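Side-chain contacts in ABC-type amino acid transport system, periplasmic component (Caldanaerobacter subterraneus subsp. tengcongensis MB4, PDB 4YMX), which binds arginine between its two lobes and, as the substrate-binding protein of an amino acid ABC transporter, presents it for uptake: residues E51-E56 and D60-F65; D66-N71 and D255-Q260; S44-P49 and A150-T155; K89-A94 and D101-G106. All blocks are in the same frame, centred on the assembly; numbering follows the deposited sequence. Where two conformers were deposited one is given.

Contact 1 (E51-E56 and D60-F65); sequences EFHKVE and DEIVGF
The beta hairpin of strands 51-56 and 59-63 is held by paired backbone hydrogen bonds at alternate residues, with Phe52 facing Val63 and Lys54 facing Glu61 as hydrogen-bonded pairs. Phe52 N gives its hydrogen to Val63 O at 2.9 Å, and Val63 N returns one to Phe52 O; the Lys54-Glu61 pair repeats the exchange. His53-Ile62 and Val55-Asp60 are the non-hydrogen-bonded pairs between and beyond them. The two sheet faces differ in chemistry. On the face of His53, Asp60 and Ile62, the imidazole is held by a hydrogen bond at each nitrogen and by a CH-pi contact. Its ND1 donates to Asp60 OD1 at 2.6 Å, nearly straight at 169°, with the oxygen in the ring plane and using its syn lone pair. Ile62 CG1 lies over one face, 3.7 Å from the His53 ring centroid. A further bond between His53 NE2 and Asp85 OD1 should help fix the ring's rotation. On the opposite face, Phe52 takes the crowded position between backbone N and carbonyl carbon (chi1 63°), which folds its ring back over Val63; Val63 CG2 sits over the ring, 3.5 Å from Phe52 CZ. Lys54 CB touches the same methyl, and a water joins Lys54 O to Glu61 OE1. At the hairpin's inner end, the carboxylate of Glu51 binds the arginine ligand. The arrangement is a regular antiparallel beta hairpin, with hydrogen-bonded and non-hydrogen-bonded pairs alternating along it.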
# COMPACT_ATOMS: atom_id res chain seq x y z
N GLU A 51 2.90 0.45 -6.36
CA GLU A 51 3.06 1.71 -7.06
C GLU A 51 4.35 2.36 -6.61
O GLU A 51 4.63 2.46 -5.40
CB GLU A 51 1.90 2.67 -6.81
CG GLU A 51 1.53 2.82 -5.35
CD GLU A 51 0.44 1.89 -4.94
OE1 GLU A 51 -0.33 1.49 -5.84
OE2 GLU A 51 0.34 1.57 -3.74
N PHE A 52 5.16 2.77 -7.58
CA PHE A 52 6.42 3.42 -7.29
C PHE A 52 6.90 4.17 -8.51
O PHE A 52 6.41 3.96 -9.62
CB PHE A 52 7.47 2.39 -6.82
CG PHE A 52 7.82 1.35 -7.85
CD1 PHE A 52 8.96 1.49 -8.63
CD2 PHE A 52 7.03 0.22 -8.04
CE1 PHE A 52 9.31 0.53 -9.57
CE2 PHE A 52 7.37 -0.74 -8.98
CZ PHE A 52 8.52 -0.58 -9.76
N HIS A 53 7.87 5.06 -8.31
CA HIS A 53 8.47 5.79 -9.42
C HIS A 53 9.65 5.02 -9.98
O HIS A 53 10.63 4.74 -9.27
CB HIS A 53 8.91 7.18 -8.97
CG HIS A 53 7.77 8.12 -8.76
ND1 HIS A 53 7.40 9.06 -9.69
CD2 HIS A 53 6.91 8.26 -7.72
CE1 HIS A 53 6.36 9.74 -9.24
NE2 HIS A 53 6.04 9.27 -8.04
N LYS A 54 9.53 4.63 -11.24
CA LYS A 54 10.63 4.03 -11.98
C LYS A 54 11.26 5.16 -12.77
O LYS A 54 10.64 5.70 -13.70
CB LYS A 54 10.11 2.92 -12.90
CG LYS A 54 11.20 2.22 -13.71
CD LYS A 54 10.59 1.12 -14.57
CE LYS A 54 11.66 0.40 -15.36
NZ LYS A 54 11.08 -0.36 -16.50
N VAL A 55 12.47 5.53 -12.37
CA VAL A 55 13.15 6.68 -12.93
C VAL A 55 14.41 6.22 -13.64
O VAL A 55 15.43 5.92 -13.01
CB VAL A 55 13.53 7.69 -11.83
CG1 VAL A 55 14.16 8.93 -12.45
CG2 VAL A 55 12.30 8.06 -11.00
N GLU A 56 14.33 6.14 -14.96
CA GLU A 56 15.46 5.73 -15.79
C GLU A 56 15.18 5.99 -17.26
O GLU A 56 14.02 6.09 -17.69
CB GLU A 56 15.79 4.25 -15.58
CG GLU A 56 14.74 3.30 -16.10
CD GLU A 56 15.14 1.85 -15.89
OE1 GLU A 56 16.11 1.59 -15.15
OE2 GLU A 56 14.47 0.96 -16.46
N ASP A 60 10.22 9.38 -15.85
CA ASP A 60 9.75 9.21 -14.47
C ASP A 60 8.34 8.67 -14.59
O ASP A 60 7.39 9.43 -14.82
CB ASP A 60 9.76 10.55 -13.72
CG ASP A 60 9.00 10.48 -12.40
OD1 ASP A 60 8.80 9.38 -11.85
OD2 ASP A 60 8.60 11.55 -11.90
N GLU A 61 8.20 7.35 -14.47
CA GLU A 61 6.91 6.71 -14.64
C GLU A 61 6.45 6.12 -13.33
O GLU A 61 7.23 5.48 -12.62
CB GLU A 61 7.00 5.59 -15.67
CG GLU A 61 7.51 6.00 -17.04
CD GLU A 61 7.66 4.81 -17.98
OE1 GLU A 61 8.37 3.85 -17.61
OE2 GLU A 61 7.06 4.84 -19.07
N ILE A 62 5.18 6.32 -12.99
CA ILE A 62 4.59 5.65 -11.85
C ILE A 62 4.10 4.31 -12.37
O ILE A 62 3.24 4.25 -13.26
CB ILE A 62 3.45 6.46 -11.25
CG1 ILE A 62 3.98 7.79 -10.69
CG2 ILE A 62 2.76 5.69 -10.14
CD1 ILE A 62 2.89 8.77 -10.30
N VAL A 63 4.68 3.24 -11.83
CA VAL A 63 4.43 1.89 -12.31
C VAL A 63 4.13 0.95 -11.15
O VAL A 63 4.34 1.29 -9.99
CB VAL A 63 5.63 1.32 -13.11
CG1 VAL A 63 5.94 2.19 -14.32
CG2 VAL A 63 6.85 1.21 -12.22
N GLY A 64 3.66 -0.25 -11.47
CA GLY A 64 3.43 -1.28 -10.47
C GLY A 64 2.16 -2.06 -10.73
O GLY A 64 1.42 -1.78 -11.67
N PHE A 65 1.91 -3.04 -9.87
CA PHE A 65 0.73 -3.88 -9.96
C PHE A 65 -0.55 -3.05 -9.96
O PHE A 65 -1.45 -3.28 -10.78
CB PHE A 65 0.75 -4.86 -8.77
CG PHE A 65 -0.34 -5.88 -8.77
CD1 PHE A 65 -0.49 -6.78 -9.82
CD2 PHE A 65 -1.16 -6.00 -7.66
CE1 PHE A 65 -1.48 -7.75 -9.78
CE2 PHE A 65 -2.15 -6.97 -7.61
CZ PHE A 65 -2.31 -7.85 -8.68
O HOH W 1 10.88 4.54 -16.38

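Contact 2 (D66-N71 and D255-Q260); sequences DIDIAN and DKWFKQ
Asp68 OD2 is the meeting point of helices 65-77 and 249-258, taking hydrogen bonds from two consecutive residues of the latter. Trp257 NE1 donates at 2.7 Å to Asp68 OD2, almost straight at 168°; the oxygen lies in the indole plane, whereas the N-H arrives from above the carboxylate plane, 48° out of it. Lys256 NZ comes to the other face of that plane, on the syn side, and closes a salt bridge of 2.8 Å with Asp68 OD2. An extended lysine chain, CG anti to the backbone N (chi1 170°), carries the amine this far and lays Lys256 CD over one face of the Trp257 ring. Close packing is confined to this polar junction: only 103 Å² is buried between the segments, and three residues touch. Lys256 itself is exposed, so the ion pair forms the outer, solvent side, while the indole is more sheltered. An asparagine in place of Asp68 would probably leave the lysine without its counter-charge and weaken the hold on the indole N-H. Inward from the junction, helix 65-77 rests Ile67 on Met41 and Ile83 of strands 38-43 and 80-85, and Phe258 of helix 249-258 stacks on Tyr124 of strand 117-124.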
# COMPACT_ATOMS: atom_id res chain seq x y z
N ASP A 66 -0.63 -2.08 -9.06
CA ASP A 66 -1.83 -1.24 -8.99
C ASP A 66 -2.00 -0.39 -10.24
O ASP A 66 -3.13 -0.10 -10.64
CB ASP A 66 -1.80 -0.32 -7.77
CG ASP A 66 -2.12 -1.06 -6.47
OD1 ASP A 66 -2.54 -2.23 -6.51
OD2 ASP A 66 -1.99 -0.43 -5.40
N ILE A 67 -0.89 0.02 -10.84
CA ILE A 67 -0.97 0.81 -12.07
C ILE A 67 -1.44 -0.04 -13.25
O ILE A 67 -2.23 0.42 -14.07
CB ILE A 67 0.37 1.47 -12.41
CG1 ILE A 67 0.91 2.25 -11.21
CG2 ILE A 67 0.22 2.38 -13.63
CD1 ILE A 67 -0.07 3.19 -10.56
N ASP A 68 -0.99 -1.28 -13.32
CA ASP A 68 -1.48 -2.17 -14.36
C ASP A 68 -2.99 -2.39 -14.22
O ASP A 68 -3.71 -2.41 -15.22
CB ASP A 68 -0.73 -3.50 -14.36
CG ASP A 68 0.70 -3.36 -14.82
OD1 ASP A 68 1.09 -2.28 -15.33
OD2 ASP A 68 1.46 -4.34 -14.67
N ILE A 69 -3.46 -2.51 -12.98
CA ILE A 69 -4.90 -2.68 -12.76
C ILE A 69 -5.63 -1.40 -13.19
O ILE A 69 -6.67 -1.46 -13.86
CB ILE A 69 -5.21 -3.03 -11.29
CG1 ILE A 69 -4.64 -4.41 -10.96
CG2 ILE A 69 -6.70 -2.97 -11.02
CD1 ILE A 69 -4.73 -4.80 -9.49
N ALA A 70 -5.08 -0.25 -12.81
CA ALA A 70 -5.68 1.03 -13.20
C ALA A 70 -5.78 1.16 -14.70
O ALA A 70 -6.80 1.64 -15.22
CB ALA A 70 -4.87 2.15 -12.66
N ASN A 71 -4.74 0.76 -15.41
CA ASN A 71 -4.78 0.86 -16.86
C ASN A 71 -5.79 -0.09 -17.48
O ASN A 71 -6.40 0.24 -18.50
CB ASN A 71 -3.38 0.73 -17.47
CG ASN A 71 -2.67 2.05 -17.52
OD1 ASN A 71 -3.09 2.97 -18.22
ND2 ASN A 71 -1.59 2.16 -16.77
N ASP A 255 2.70 -12.65 -11.67
CA ASP A 255 4.03 -13.19 -11.96
C ASP A 255 5.06 -12.08 -12.15
O ASP A 255 6.17 -12.14 -11.63
CB ASP A 255 3.99 -14.04 -13.23
CG ASP A 255 3.65 -15.48 -12.93
OD1 ASP A 255 3.57 -15.83 -11.74
OD2 ASP A 255 3.48 -16.25 -13.90
N LYS A 256 4.65 -11.06 -12.89
CA LYS A 256 5.50 -9.94 -13.25
C LYS A 256 5.96 -9.13 -12.04
O LYS A 256 7.11 -8.71 -11.96
CB LYS A 256 4.74 -9.06 -14.25
CG LYS A 256 5.34 -7.70 -14.60
CD LYS A 256 4.28 -6.87 -15.34
CE LYS A 256 4.81 -5.51 -15.78
NZ LYS A 256 3.71 -4.70 -16.37
N TRP A 257 5.06 -8.93 -11.07
CA TRP A 257 5.35 -8.06 -9.94
C TRP A 257 5.73 -8.78 -8.65
O TRP A 257 6.48 -8.22 -7.84
CB TRP A 257 4.17 -7.12 -9.67
CG TRP A 257 3.92 -6.16 -10.79
CD1 TRP A 257 2.86 -6.16 -11.64
CD2 TRP A 257 4.77 -5.08 -11.20
NE1 TRP A 257 2.99 -5.14 -12.55
CE2 TRP A 257 4.16 -4.46 -12.30
CE3 TRP A 257 6.00 -4.58 -10.74
CZ2 TRP A 257 4.72 -3.37 -12.96
CZ3 TRP A 257 6.55 -3.48 -11.39
CH2 TRP A 257 5.91 -2.89 -12.48
N PHE A 258 5.22 -9.99 -8.45
CA PHE A 258 5.37 -10.65 -7.15
C PHE A 258 6.17 -11.95 -7.18
O PHE A 258 6.45 -12.52 -6.12
CB PHE A 258 4.01 -10.94 -6.53
CG PHE A 258 3.17 -9.71 -6.31
CD1 PHE A 258 3.50 -8.81 -5.32
CD2 PHE A 258 2.06 -9.47 -7.09
CE1 PHE A 258 2.72 -7.68 -5.10
CE2 PHE A 258 1.28 -8.34 -6.89
CZ PHE A 258 1.62 -7.43 -5.90
N LYS A 259 6.51 -12.45 -8.36
CA LYS A 259 7.16 -13.75 -8.43
C LYS A 259 8.59 -13.66 -8.93
O LYS A 259 9.13 -14.63 -9.48
CB LYS A 259 6.35 -14.71 -9.31
CG LYS A 259 4.95 -15.00 -8.78
CD LYS A 259 5.01 -15.73 -7.45
CE LYS A 259 3.62 -16.08 -6.95
NZ LYS A 259 2.81 -16.66 -8.06
N GLN A 260 9.21 -12.51 -8.71
CA GLN A 260 10.60 -12.29 -9.10
C GLN A 260 11.54 -12.50 -7.92
O GLN A 260 11.12 -12.52 -6.77
CB GLN A 260 10.77 -10.89 -9.67
CG GLN A 260 9.89 -10.62 -10.88
CD GLN A 260 10.09 -11.65 -11.97
OE1 GLN A 260 11.21 -11.89 -12.41
NE2 GLN A 260 8.99 -12.26 -12.42

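Contact 3 (S44-P49 and A150-T155); sequences SADFPP and AVQIGT. With ARG (arginine), chain C.
Asp46 and Gln152 approach from opposite directions beside the guanidinium of the bound arginine, one from each side of the ligand cleft. Direct polar contact between the segments is slight: Gln152 NE2 reaches Asp46 OD2 at 2.9 Å, but the N-H...O angle of 127° makes the bond weak, and the carboxylate and amide planes stand 51° apart. Each group has firmer partners, Asp46 OD2 taking the backbone N of Val175 and Gln152 NE2 giving to Asn173 O, and these should hold both groups in place. The bonds to the ligand do more of the joining. Ligand NH1 donates to Asp46 OD1 and, also at 2.9 Å, to Gln152 OE1, while ligand NH2 gives to Ser44 O. Gln152 spans the distance because its chain is extended, CG anti to the backbone N (chi1 179°). The charge of Asp46 probably helps to balance that of the guanidinium.

An aromatic face supplies the next kind of contact. The Phe47 ring lies under the guanidinium, with ligand NE 3.4 Å above the ring plane and over its centre, and Phe47 CG 3.4 Å from ligand CZ. A serine in place of Phe47 would probably leave that guanidinium face without its aromatic support and the group freer to tilt.

A backbone turn shapes the other segment: a type II turn runs from Gln152 to Thr155, whose OG1 donates to Gln152 O at 2.7 Å and also caps the following helix. The two segments contribute opposing walls to the interlobe cleft around the ligand, as in the bacterial solute-binding proteins of family 3.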
# COMPACT_ATOMS: atom_id res chain seq x y z
N SER A 44 -0.35 6.62 -3.65
CA SER A 44 0.85 7.04 -2.94
C SER A 44 1.97 6.16 -3.45
O SER A 44 2.06 4.99 -3.08
CB SER A 44 0.67 6.87 -1.43
OG SER A 44 1.84 7.28 -0.72
N ALA A 45 2.81 6.70 -4.33
CA ALA A 45 3.78 5.88 -5.07
C ALA A 45 5.11 5.72 -4.33
O ALA A 45 6.20 6.01 -4.86
CB ALA A 45 3.99 6.44 -6.49
N ASP A 46 4.99 5.21 -3.11
CA ASP A 46 6.11 4.91 -2.24
C ASP A 46 6.04 3.45 -1.81
O ASP A 46 6.57 3.08 -0.77
CB ASP A 46 6.00 5.80 -0.99
CG ASP A 46 4.69 5.61 -0.23
OD1 ASP A 46 3.73 4.97 -0.75
OD2 ASP A 46 4.60 6.11 0.91
N PHE A 47 5.39 2.62 -2.62
CA PHE A 47 4.90 1.32 -2.17
C PHE A 47 5.16 0.25 -3.22
O PHE A 47 4.22 -0.40 -3.70
CB PHE A 47 3.40 1.45 -1.90
CG PHE A 47 2.87 0.59 -0.77
CD1 PHE A 47 1.86 -0.34 -1.01
CD2 PHE A 47 3.34 0.73 0.52
CE1 PHE A 47 1.32 -1.11 0.02
CE2 PHE A 47 2.81 -0.03 1.56
CZ PHE A 47 1.82 -0.96 1.31
N PRO A 48 6.44 0.05 -3.60
CA PRO A 48 6.76 -1.01 -4.56
C PRO A 48 6.43 -2.37 -3.96
O PRO A 48 6.66 -2.57 -2.77
CB PRO A 48 8.28 -0.87 -4.72
CG PRO A 48 8.74 -0.25 -3.42
CD PRO A 48 7.66 0.71 -3.07
N PRO A 49 5.93 -3.32 -4.76
CA PRO A 49 5.71 -3.29 -6.21
C PRO A 49 4.31 -2.86 -6.64
O PRO A 49 3.96 -3.05 -7.81
CB PRO A 49 5.93 -4.75 -6.61
CG PRO A 49 5.38 -5.49 -5.44
CD PRO A 49 5.79 -4.69 -4.23
N ALA A 150 8.46 3.26 13.43
CA ALA A 150 8.07 4.10 12.30
C ALA A 150 6.91 3.47 11.56
O ALA A 150 6.91 2.27 11.27
CB ALA A 150 9.24 4.33 11.36
N VAL A 151 5.89 4.29 11.27
CA VAL A 151 4.70 3.86 10.54
C VAL A 151 4.20 4.96 9.63
O VAL A 151 4.48 6.15 9.86
CB VAL A 151 3.54 3.48 11.50
CG1 VAL A 151 3.90 2.24 12.31
CG2 VAL A 151 3.17 4.64 12.40
N GLN A 152 3.42 4.57 8.63
CA GLN A 152 2.83 5.53 7.70
C GLN A 152 1.50 6.04 8.25
O GLN A 152 0.63 5.26 8.64
CB GLN A 152 2.65 4.90 6.31
CG GLN A 152 2.02 5.84 5.30
CD GLN A 152 2.17 5.34 3.89
OE1 GLN A 152 1.93 4.16 3.60
NE2 GLN A 152 2.62 6.22 3.00
N ILE A 153 1.37 7.36 8.29
CA ILE A 153 0.15 7.98 8.77
C ILE A 153 -1.07 7.52 7.98
O ILE A 153 -1.07 7.51 6.75
CB ILE A 153 0.24 9.50 8.67
CG1 ILE A 153 1.35 10.01 9.59
CG2 ILE A 153 -1.08 10.16 9.06
CD1 ILE A 153 1.83 11.37 9.20
N GLY A 154 -2.10 7.09 8.71
CA GLY A 154 -3.39 6.80 8.10
C GLY A 154 -3.54 5.36 7.66
O GLY A 154 -4.49 5.00 6.98
N THR A 155 -2.61 4.51 8.09
CA THR A 155 -2.59 3.12 7.63
C THR A 155 -2.96 2.07 8.67
O THR A 155 -2.95 2.32 9.88
CB THR A 155 -1.20 2.72 7.07
OG1 THR A 155 -0.22 2.78 8.11
CG2 THR A 155 -0.80 3.62 5.91
N ARG C . -2.50 -1.59 3.35
CA ARG C . -2.24 -0.48 4.30
C ARG C . -3.47 0.39 4.46
O ARG C . -4.45 0.22 3.75
CB ARG C . -1.06 0.37 3.81
CG ARG C . -1.22 0.90 2.40
CD ARG C . -0.18 1.95 2.07
NE ARG C . -0.13 2.20 0.64
CZ ARG C . 0.70 3.07 0.06
NH1 ARG C . 1.55 3.78 0.78
NH2 ARG C . 0.66 3.22 -1.25
OXT ARG C . -3.50 1.28 5.32

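Contact 4 (K89-A94 and D101-G106); sequences KGLIPA and DMVIAG. With ARG (arginine), chain C.
Leu91 turns its side chain from helix 91-96 onto Val103 and Ala105, and all three residues are buried. The contact between protein segments is apolar. Leu91 CD1 comes nearest to Ala105 CB, at 3.6 Å, and lies 4.0 Å from Val103 CG1, so one methyl serves both partners. Leu91 CB rests against both methyls of Val103, with CG1 and CG2 each 4.0 Å away; the CG2 branch also approaches the carbonyl of Leu91, 3.8 Å from its O. With CG anti to its own carbonyl carbon (chi1 -69°), Leu91 directs its branches at the strand. The buried area is modest at 141 Å², and the nearest CA atoms, those of Leu91 and Val103, are 6.8 Å apart.

Strand 102-103 belongs to the five-stranded mixed sheet of one lobe of the binding-protein fold, between strands 38-43 and 222-227, and helix 91-96 packs on it through this leucine. Met86 also touches Leu91, and Thr43 lies against Ala105.

Hydrogen bonding is left to the backbone of Ala105 and Gly106, where the chain serves the ligand. Ala105 O accepts from ligand NE at 2.9 Å and, weakly, from ligand NH2, while Gly106 O takes the ligand's amino N at 2.8 Å. The same chain thus reads both ends of the arginine with main-chain oxygens. Gly106 N is itself bonded to Asp66 OD2. Ala105 CB is 3.9 Å from ligand NH2, so the methyl that meets Leu91 also borders the guanidinium.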
# COMPACT_ATOMS: atom_id res chain seq x y z
N LYS A 89 -2.17 9.36 3.41
CA LYS A 89 -3.18 9.92 4.29
C LYS A 89 -4.18 10.86 3.60
O LYS A 89 -5.29 11.06 4.10
CB LYS A 89 -2.51 10.66 5.46
CG LYS A 89 -1.81 11.94 5.03
CD LYS A 89 -1.03 12.56 6.19
CE LYS A 89 -0.52 13.93 5.79
NZ LYS A 89 0.27 14.56 6.89
N GLY A 90 -3.80 11.43 2.45
CA GLY A 90 -4.67 12.32 1.72
C GLY A 90 -5.57 11.63 0.72
O GLY A 90 -6.42 12.27 0.11
N LEU A 91 -5.41 10.32 0.54
CA LEU A 91 -6.14 9.63 -0.53
C LEU A 91 -7.65 9.58 -0.32
O LEU A 91 -8.41 9.95 -1.22
CB LEU A 91 -5.58 8.22 -0.76
CG LEU A 91 -4.19 8.21 -1.38
CD1 LEU A 91 -3.60 6.82 -1.23
CD2 LEU A 91 -4.23 8.61 -2.85
N ILE A 92 -8.10 9.15 0.85
CA ILE A 92 -9.53 9.13 1.11
C ILE A 92 -10.15 10.55 1.11
O ILE A 92 -11.20 10.76 0.47
CB ILE A 92 -9.88 8.27 2.35
CG1 ILE A 92 -9.74 6.80 1.98
CG2 ILE A 92 -11.29 8.58 2.85
CD1 ILE A 92 -9.82 5.86 3.15
N PRO A 93 -9.50 11.54 1.75
CA PRO A 93 -10.03 12.90 1.61
C PRO A 93 -10.11 13.40 0.15
O PRO A 93 -11.08 14.06 -0.20
CB PRO A 93 -9.03 13.74 2.40
CG PRO A 93 -8.58 12.82 3.48
CD PRO A 93 -8.50 11.46 2.83
N ALA A 94 -9.13 13.07 -0.67
CA ALA A 94 -9.17 13.48 -2.07
C ALA A 94 -10.34 12.83 -2.80
O ALA A 94 -11.01 13.46 -3.62
CB ALA A 94 -7.85 13.15 -2.77
N ASP A 101 -11.09 10.13 -8.96
CA ASP A 101 -12.25 9.28 -9.18
C ASP A 101 -12.13 7.92 -8.49
O ASP A 101 -13.14 7.30 -8.14
CB ASP A 101 -12.46 9.04 -10.67
CG ASP A 101 -12.63 10.32 -11.45
OD1 ASP A 101 -13.42 11.18 -11.01
OD2 ASP A 101 -11.97 10.47 -12.50
N MET A 102 -10.90 7.45 -8.31
CA MET A 102 -10.66 6.18 -7.64
C MET A 102 -9.30 6.22 -7.00
O MET A 102 -8.43 7.02 -7.39
CB MET A 102 -10.77 4.99 -8.61
CG MET A 102 -9.69 4.95 -9.68
SD MET A 102 -9.91 3.53 -10.76
CE MET A 102 -8.65 3.84 -12.00
N VAL A 103 -9.12 5.37 -6.00
CA VAL A 103 -7.83 5.21 -5.35
C VAL A 103 -7.41 3.75 -5.46
O VAL A 103 -8.17 2.84 -5.13
CB VAL A 103 -7.88 5.62 -3.86
CG1 VAL A 103 -6.64 5.13 -3.12
CG2 VAL A 103 -8.04 7.14 -3.73
N ILE A 104 -6.19 3.54 -5.96
CA ILE A 104 -5.58 2.22 -5.93
C ILE A 104 -4.21 2.43 -5.30
O ILE A 104 -3.36 3.09 -5.88
CB ILE A 104 -5.47 1.58 -7.32
CG1 ILE A 104 -6.74 1.84 -8.15
CG2 ILE A 104 -5.23 0.09 -7.18
CD1 ILE A 104 -6.79 1.05 -9.46
N ALA A 105 -4.02 1.90 -4.10
CA ALA A 105 -2.80 2.17 -3.34
C ALA A 105 -2.53 1.10 -2.29
O ALA A 105 -2.23 1.41 -1.13
CB ALA A 105 -2.90 3.55 -2.68
N GLY A 106 -2.67 -0.16 -2.68
CA GLY A 106 -2.55 -1.26 -1.74
C GLY A 106 -3.42 -1.03 -0.52
O GLY A 106 -3.02 -1.30 0.62
N ARG C . -2.50 -1.59 3.35
CA ARG C . -2.24 -0.48 4.30
C ARG C . -3.47 0.39 4.46
O ARG C . -4.45 0.22 3.75
CB ARG C . -1.06 0.37 3.81
CG ARG C . -1.22 0.90 2.40
CD ARG C . -0.18 1.95 2.07
NE ARG C . -0.13 2.20 0.64
CZ ARG C . 0.70 3.07 0.06
NH1 ARG C . 1.55 3.78 0.78
NH2 ARG C . 0.66 3.22 -1.25
OXT ARG C . -3.50 1.28 5.32

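Contacts 1 and 2 lie at the surface, about 11 Å apart between centres, and contacts 3 and 4 are buried around the arginine that both touch. Contact 1 is mainly backbone pairing within a hairpin, contact 2 a charged junction between helices distant in sequence. Contact 3 is polar across the cleft, with an aromatic face under the ligand; contact 4 is apolar within one lobe, its polar atoms turned to the ligand. Strands 46-47 and 51-56 share a sheet, tying contact 3 to contact 1, and Phe65 N probably bonds Pro49 O between them. Gly64 packs on Trp257 of contact 2, and Ala70 of helix 65-77 packs on Ile104 of contact 4.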